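Local coordinates for protein beta-glucoside kinase (Listeria monocytogenes, PDB 4HTL) that phosphorylates cellobiose with ATP to give cellobiose-6'-phosphate, as a ROK-family sugar kinase that may also regulate transcription of the cellobiose-PTS operon, at residues G154-M159 and Y230-L235; A166-P169 and N175-T178. All blocks are in the same frame, centred on the assembly; numbering follows the deposited sequence.

Contact 1: G154-M159 and Y230-L235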
ATOM      1  N   GLY A 154      -4.365  -4.896  -3.836  1.00 16.63           N
ATOM      2  CA  GLY A 154      -5.485  -4.716  -2.942  1.00 17.10           C
ATOM      3  C   GLY A 154      -5.830  -5.896  -2.042  1.00 16.47           C
ATOM      4  O   GLY A 154      -6.918  -5.961  -1.477  1.00 17.20           O
ATOM      5  N   GLU A 155      -4.910  -6.828  -1.915  1.00 15.44           N
ATOM      6  CA  GLU A 155      -5.068  -7.999  -1.057  1.00 17.16           C
ATOM      7  C   GLU A 155      -4.815  -7.671   0.408  1.00 16.62           C
ATOM      8  O   GLU A 155      -3.872  -8.171   1.064  1.00 15.97           O
ATOM      9  CB  GLU A 155      -4.165  -9.162  -1.543  1.00 17.60           C
ATOM     10  CG  GLU A 155      -4.647  -9.905  -2.750  1.00 20.65           C
ATOM     11  CD  GLU A 155      -5.789 -10.904  -2.470  1.00 25.32           C
ATOM     12  OE1 GLU A 155      -6.512 -10.767  -1.452  1.00 27.50           O
ATOM     13  OE2 GLU A 155      -5.916 -11.892  -3.250  1.00 30.16           O
ATOM     14  N   PHE A 156      -5.722  -6.873   0.944  1.00 16.63           N
ATOM     15  CA  PHE A 156      -5.581  -6.304   2.284  1.00 16.46           C
ATOM     16  C   PHE A 156      -5.602  -7.382   3.362  1.00 14.79           C
ATOM     17  O   PHE A 156      -4.975  -7.225   4.400  1.00 16.15           O
ATOM     18  CB  PHE A 156      -6.650  -5.268   2.611  1.00 17.60           C
ATOM     19  CG  PHE A 156      -6.624  -3.996   1.799  1.00 17.96           C
ATOM     20  CD1 PHE A 156      -5.598  -3.660   0.914  1.00 18.76           C
ATOM     21  CD2 PHE A 156      -7.631  -3.068   2.023  1.00 18.86           C
ATOM     22  CE1 PHE A 156      -5.638  -2.454   0.203  1.00 16.63           C
ATOM     23  CE2 PHE A 156      -7.684  -1.870   1.329  1.00 19.57           C
ATOM     24  CZ  PHE A 156      -6.667  -1.545   0.424  1.00 17.93           C
ATOM     25  N   GLY A 157      -6.288  -8.508   3.089  1.00 14.48           N
ATOM     26  CA  GLY A 157      -6.351  -9.572   4.043  1.00 14.45           C
ATOM     27  C   GLY A 157      -5.059 -10.316   4.287  1.00 14.97           C
ATOM     28  O   GLY A 157      -4.948 -11.088   5.245  1.00 15.16           O
ATOM     29  N   TYR A 158      -4.087 -10.116   3.407  1.00 15.16           N
ATOM     30  CA  TYR A 158      -2.768 -10.748   3.561  1.00 15.70           C
ATOM     31  C   TYR A 158      -1.809  -9.918   4.420  1.00 15.35           C
ATOM     32  O   TYR A 158      -0.685 -10.360   4.682  1.00 15.92           O
ATOM     33  CB  TYR A 158      -2.144 -11.028   2.195  1.00 14.52           C
ATOM     34  CG  TYR A 158      -2.705 -12.241   1.499  1.00 15.62           C
ATOM     35  CD1 TYR A 158      -3.942 -12.220   0.865  1.00 18.85           C
ATOM     36  CD2 TYR A 158      -2.007 -13.439   1.521  1.00 17.82           C
ATOM     37  CE1 TYR A 158      -4.428 -13.361   0.249  1.00 21.79           C
ATOM     38  CE2 TYR A 158      -2.490 -14.566   0.898  1.00 21.29           C
ATOM     39  CZ  TYR A 158      -3.702 -14.521   0.273  1.00 21.81           C
ATOM     40  OH  TYR A 158      -4.172 -15.659  -0.367  1.00 27.41           O
HETATM   41  N   MSE A 159      -2.239  -8.762   4.934  1.00 15.48           N
HETATM   42  CA  MSE A 159      -1.357  -8.053   5.856  1.00 14.76           C
HETATM   43  C   MSE A 159      -1.220  -8.874   7.139  1.00 13.84           C
HETATM   44  O   MSE A 159      -2.181  -9.467   7.651  1.00 14.55           O
HETATM   45  CB  MSE A 159      -1.884  -6.685   6.250  1.00 14.18           C
HETATM   46  CG  MSE A 159      -1.924  -5.621   5.110  1.00 13.60           C
HETATM   47 SE   MSE A 159      -2.413  -3.902   5.704  0.65 15.35          SE
HETATM   48  CE  MSE A 159      -4.288  -4.146   5.750  1.00 15.68           C
ATOM     49  N   TYR A 230      -3.867   1.169  10.424  1.00 14.75           N
ATOM     50  CA  TYR A 230      -2.618   1.943  10.665  1.00 13.27           C
ATOM     51  C   TYR A 230      -1.653   1.688   9.524  1.00 14.94           C
ATOM     52  O   TYR A 230      -1.144   2.611   8.904  1.00 15.47           O
ATOM     53  CB  TYR A 230      -2.046   1.505  11.979  1.00 14.39           C
ATOM     54  CG  TYR A 230      -0.856   2.263  12.529  1.00 12.58           C
ATOM     55  CD1 TYR A 230      -1.022   3.297  13.447  1.00 14.29           C
ATOM     56  CD2 TYR A 230       0.429   1.947  12.158  1.00 15.16           C
ATOM     57  CE1 TYR A 230       0.061   3.932  14.015  1.00 17.14           C
ATOM     58  CE2 TYR A 230       1.508   2.601  12.708  1.00 14.87           C
ATOM     59  CZ  TYR A 230       1.315   3.584  13.653  1.00 15.90           C
ATOM     60  OH  TYR A 230       2.393   4.212  14.198  1.00 20.79           O
ATOM     61  N   ASN A 231      -1.490   0.413   9.152  1.00 13.12           N
ATOM     62  CA  ASN A 231      -0.621   0.112   8.031  1.00 12.49           C
ATOM     63  C   ASN A 231      -1.090   0.847   6.759  1.00 12.03           C
ATOM     64  O   ASN A 231      -0.279   1.421   6.005  1.00 16.51           O
ATOM     65  CB  ASN A 231      -0.614  -1.382   7.696  1.00 13.96           C
ATOM     66  CG  ASN A 231       0.203  -2.242   8.678  1.00 14.06           C
ATOM     67  OD1 ASN A 231       1.044  -1.742   9.411  1.00 15.48           O
ATOM     68  ND2 ASN A 231       0.003  -3.580   8.579  1.00 15.35           N
ATOM     69  N   LEU A 232      -2.379   0.722   6.450  1.00 12.92           N
ATOM     70  CA  LEU A 232      -2.924   1.338   5.242  1.00 13.80           C
ATOM     71  C   LEU A 232      -2.773   2.860   5.210  1.00 13.59           C
ATOM     72  O   LEU A 232      -2.507   3.454   4.156  1.00 14.99           O
ATOM     73  CB  LEU A 232      -4.400   0.959   5.063  1.00 12.42           C
ATOM     74  CG  LEU A 232      -4.732  -0.489   4.731  1.00 12.10           C
ATOM     75  CD1 LEU A 232      -6.222  -0.760   4.834  1.00 14.09           C
ATOM     76  CD2 LEU A 232      -4.104  -1.029   3.446  1.00 14.26           C
ATOM     77  N   ILE A 233      -3.026   3.484   6.343  1.00 14.62           N
ATOM     78  CA  ILE A 233      -2.956   4.936   6.491  1.00 14.22           C
ATOM     79  C   ILE A 233      -1.540   5.427   6.168  1.00 13.31           C
ATOM     80  O   ILE A 233      -1.362   6.287   5.325  1.00 15.91           O
ATOM     81  CB  ILE A 233      -3.401   5.370   7.900  1.00 14.36           C
ATOM     82  CG1 ILE A 233      -4.929   5.225   7.997  1.00 14.92           C
ATOM     83  CG2 ILE A 233      -2.942   6.801   8.245  1.00 15.74           C
ATOM     84  CD1 ILE A 233      -5.443   5.245   9.412  1.00 16.07           C
ATOM     85  N   TYR A 234      -0.548   4.764   6.745  1.00 14.07           N
ATOM     86  CA  TYR A 234       0.854   5.188   6.557  1.00 14.30           C
ATOM     87  C   TYR A 234       1.368   4.858   5.142  1.00 13.75           C
ATOM     88  O   TYR A 234       2.143   5.592   4.567  1.00 15.79           O
ATOM     89  CB  TYR A 234       1.747   4.629   7.692  1.00 15.96           C
ATOM     90  CG  TYR A 234       1.545   5.477   8.943  1.00 15.80           C
ATOM     91  CD1 TYR A 234       0.653   5.131   9.916  1.00 16.84           C
ATOM     92  CD2 TYR A 234       2.284   6.612   9.141  1.00 14.53           C
ATOM     93  CE1 TYR A 234       0.458   5.928  11.027  1.00 17.02           C
ATOM     94  CE2 TYR A 234       2.090   7.429  10.214  1.00 16.18           C
ATOM     95  CZ  TYR A 234       1.199   7.064  11.193  1.00 18.32           C
ATOM     96  OH  TYR A 234       0.946   7.889  12.266  1.00 20.80           O
ATOM     97  N   LEU A 235       0.915   3.741   4.575  1.00 13.98           N
ATOM     98  CA  LEU A 235       1.371   3.358   3.287  1.00 13.82           C
ATOM     99  C   LEU A 235       0.775   4.241   2.172  1.00 13.59           C
ATOM    100  O   LEU A 235       1.510   4.757   1.328  1.00 15.01           O
ATOM    101  CB  LEU A 235       1.113   1.877   3.009  1.00 13.58           C
ATOM    102  CG  LEU A 235       1.891   0.839   3.866  1.00 16.91           C
ATOM    103  CD1 LEU A 235       1.485  -0.593   3.514  1.00 18.79           C
ATOM    104  CD2 LEU A 235       3.333   1.077   3.700  1.00 21.63           C
TER
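Phe156 and Met159, on a short 3-10 turn and the residue after it, close over Leu232 and Asn231 of helix 212-236 in the C-terminal half of this ROK-family, actin-like ATPase fold. The evidence for a CH-pi contact is direct: Leu232 CD2 lies 3.9 Å from the centroid of the Phe156 ring, 11° off the ring normal, so the methyl sits over the middle of one face. Leu232 CD1 lies over the same face, nearer its rim, 3.9 Å from Phe156 CD2. Phe156 also packs on Leu129 and Ile139 of the neighbouring sheet, which places the leucine and the ring in a buried core.

No hydrogen bond crosses between the segments; the other contacts are van der Waals ones. Met159, present as selenomethionine, extends as far as its selenium and then bends at chi3 (-81°), turning its methyl CE onto Leu232 CG at 3.8 Å. The amide of Asn231 serves another purpose: its OD1 accepts a hydrogen bond from Phe160 N of the second subunit, tying the helix into the dimer. Antiparallel to the selenomethionine chain, the asparagine side chain offers its CB to Met159 SE at 3.7 Å, with ND2 3.8 Å from the same selenium.

Contact 2: A166-P169 and N175-T178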
ATOM      1  N   ALA A 166       5.851 -20.017  12.616  1.00 22.34           N
ATOM      2  CA  ALA A 166       6.390 -21.093  11.750  1.00 17.10           C
ATOM      3  C   ALA A 166       5.334 -21.902  11.020  1.00 19.01           C
ATOM      4  O   ALA A 166       5.689 -22.738  10.188  1.00 20.03           O
ATOM      5  CB  ALA A 166       7.306 -22.020  12.563  1.00 20.63           C
ATOM      6  N   PHE A 167       4.059 -21.717  11.355  1.00 21.15           N
ATOM      7  CA  PHE A 167       3.000 -22.258  10.519  1.00 20.40           C
ATOM      8  C   PHE A 167       2.952 -21.442   9.209  1.00 18.79           C
ATOM      9  O   PHE A 167       3.699 -20.485   9.052  1.00 19.76           O
ATOM     10  CB  PHE A 167       1.677 -22.247  11.241  1.00 23.74           C
ATOM     11  CG  PHE A 167       1.585 -23.273  12.346  1.00 24.44           C
ATOM     12  CD1 PHE A 167       1.184 -24.577  12.074  1.00 30.89           C
ATOM     13  CD2 PHE A 167       1.879 -22.928  13.638  1.00 28.15           C
ATOM     14  CE1 PHE A 167       1.098 -25.519  13.084  1.00 33.18           C
ATOM     15  CE2 PHE A 167       1.804 -23.877  14.648  1.00 33.76           C
ATOM     16  CZ  PHE A 167       1.383 -25.158  14.359  1.00 29.85           C
ATOM     17  N   ARG A 168       2.155 -21.879   8.249  1.00 21.09           N
ATOM     18  CA  ARG A 168       2.065 -21.162   6.983  1.00 19.93           C
ATOM     19  C   ARG A 168       1.700 -19.687   7.259  1.00 19.50           C
ATOM     20  O   ARG A 168       0.993 -19.387   8.210  1.00 18.90           O
ATOM     21  CB  ARG A 168       1.093 -21.841   6.025  1.00 24.01           C
ATOM     22  CG  ARG A 168      -0.324 -21.821   6.475  1.00 25.88           C
ATOM     23  CD  ARG A 168      -1.193 -22.641   5.535  1.00 26.68           C
ATOM     24  NE  ARG A 168      -2.505 -22.729   6.148  1.00 29.73           N
ATOM     25  CZ  ARG A 168      -3.331 -21.700   6.269  1.00 27.13           C
ATOM     26  NH1 ARG A 168      -3.025 -20.573   5.689  1.00 25.52           N
ATOM     27  NH2 ARG A 168      -4.504 -21.848   6.878  1.00 33.15           N
ATOM     28  N   PRO A 169       2.252 -18.776   6.450  1.00 19.07           N
ATOM     29  CA  PRO A 169       2.131 -17.361   6.758  1.00 17.86           C
ATOM     30  C   PRO A 169       0.704 -16.851   6.839  1.00 14.78           C
ATOM     31  O   PRO A 169       0.436 -15.940   7.638  1.00 16.20           O
ATOM     32  CB  PRO A 169       2.914 -16.672   5.639  1.00 20.18           C
ATOM     33  CG  PRO A 169       3.210 -17.724   4.649  1.00 25.27           C
ATOM     34  CD  PRO A 169       3.179 -19.025   5.336  1.00 22.86           C
ATOM     35  N   ASN A 175      -6.822 -12.123   7.113  1.00 14.46           N
ATOM     36  CA  ASN A 175      -7.767 -13.126   6.569  1.00 14.75           C
ATOM     37  C   ASN A 175      -8.078 -14.244   7.540  1.00 15.30           C
ATOM     38  O   ASN A 175      -9.175 -14.828   7.473  1.00 19.19           O
ATOM     39  CB  ASN A 175      -7.221 -13.743   5.291  1.00 17.42           C
ATOM     40  CG  ASN A 175      -7.508 -12.902   4.050  1.00 14.97           C
ATOM     41  OD1 ASN A 175      -8.553 -12.275   3.965  1.00 20.66           O
ATOM     42  ND2 ASN A 175      -6.618 -12.953   3.046  1.00 18.40           N
ATOM     43  N   GLU A 176      -7.064 -14.646   8.294  1.00 16.45           N
ATOM     44  CA  GLU A 176      -7.186 -15.726   9.243  1.00 19.00           C
ATOM     45  C   GLU A 176      -7.209 -15.370  10.715  1.00 18.23           C
ATOM     46  O   GLU A 176      -7.350 -16.274  11.558  1.00 21.02           O
ATOM     47  CB  GLU A 176      -6.130 -16.815   8.938  1.00 19.98           C
ATOM     48  CG  GLU A 176      -6.195 -17.251   7.483  1.00 22.81           C
ATOM     49  CD  GLU A 176      -5.350 -18.471   7.124  1.00 21.19           C
ATOM     50  OE1 GLU A 176      -5.271 -19.395   7.952  1.00 22.93           O
ATOM     51  OE2 GLU A 176      -4.806 -18.497   5.973  1.00 22.55           O
ATOM     52  N   THR A 177      -7.067 -14.086  11.058  1.00 16.55           N
ATOM     53  CA  THR A 177      -7.108 -13.648  12.467  1.00 16.64           C
ATOM     54  C   THR A 177      -8.211 -12.668  12.795  1.00 15.33           C
ATOM     55  O   THR A 177      -8.537 -12.497  13.969  1.00 17.37           O
ATOM     56  CB  THR A 177      -5.780 -12.916  12.847  1.00 18.26           C
ATOM     57  OG1 THR A 177      -5.631 -11.706  12.103  1.00 18.29           O
ATOM     58  CG2 THR A 177      -4.575 -13.841  12.564  1.00 17.71           C
ATOM     59  N   THR A 178      -8.712 -11.955  11.782  1.00 16.20           N
ATOM     60  CA  THR A 178      -9.515 -10.767  11.993  1.00 17.12           C
ATOM     61  C   THR A 178     -10.717 -10.669  11.034  1.00 17.94           C
ATOM     62  O   THR A 178     -10.741  -9.838  10.117  1.00 17.89           O
ATOM     63  CB  THR A 178      -8.626  -9.522  11.942  1.00 15.46           C
ATOM     64  OG1 THR A 178      -7.439  -9.740  12.731  1.00 17.34           O
ATOM     65  CG2 THR A 178      -9.336  -8.255  12.367  1.00 17.10           C
TER
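Arg168 reaches from an irregular loop to Glu176 on the short helix 174-177, and the two form a surface salt bridge. It joins the loop after strand 144-145 to the helix that follows it, away from the ATP site. Along 166-169, Ala166 and Phe167 bring the chain to the arginine without touching the helix; the loop is braced here by a hydrogen bond from Phe167 N to Tyr172 OH.

At Arg168 the chain sets out with CG wedged between the backbone N and the carbonyl carbon (chi1 66°), then stays extended to NE, which carries the guanidinium across to the carboxylate. The grip is end-on and bidentate. Arg168 NH1 donates to Glu176 OE2 at 2.7 Å in a nearly straight bond (175°), lying in the guanidinium plane and using the syn lone pair of the oxygen. The partner bond, Arg168 NH2 to Glu176 OE1 at 2.8 Å, is more bent, with the oxygen tilted out of the guanidinium plane. The two planes are 36° apart, consistent with one bond being in plane and straight and the other tilted.

Pro169, its CB directed away from the helix, packs on Phe160 and on Ser263 of the second subunit. Two bonds from one guanidinium to both oxygens limit rotation of the carboxylate, and the pairing of opposite charges probably helps keep both groups ionised at this solvent-facing site.

Overall arrangement
Contact 2 is nested, along the chain, inside the loop closed by contact 1, and the centres of the two lie about 15 Å apart. They join directly: Gly157 O and Asn175 N are 2.8 Å apart, a probable hydrogen bond, and Tyr158 CD1 packs at 3.5 Å on Asn175 ND2. The 3-10 turn of 154-159 is thus coupled to helix 174-177, which carries the acidic end of contact 2. Their settings differ, contact 1 being buried and contact 2 at the surface; contact 1 lies against the second subunit, which in contact 2 is met only through Pro169. Both lie away from the ATP-binding residues inferred by similarity near the N-terminus.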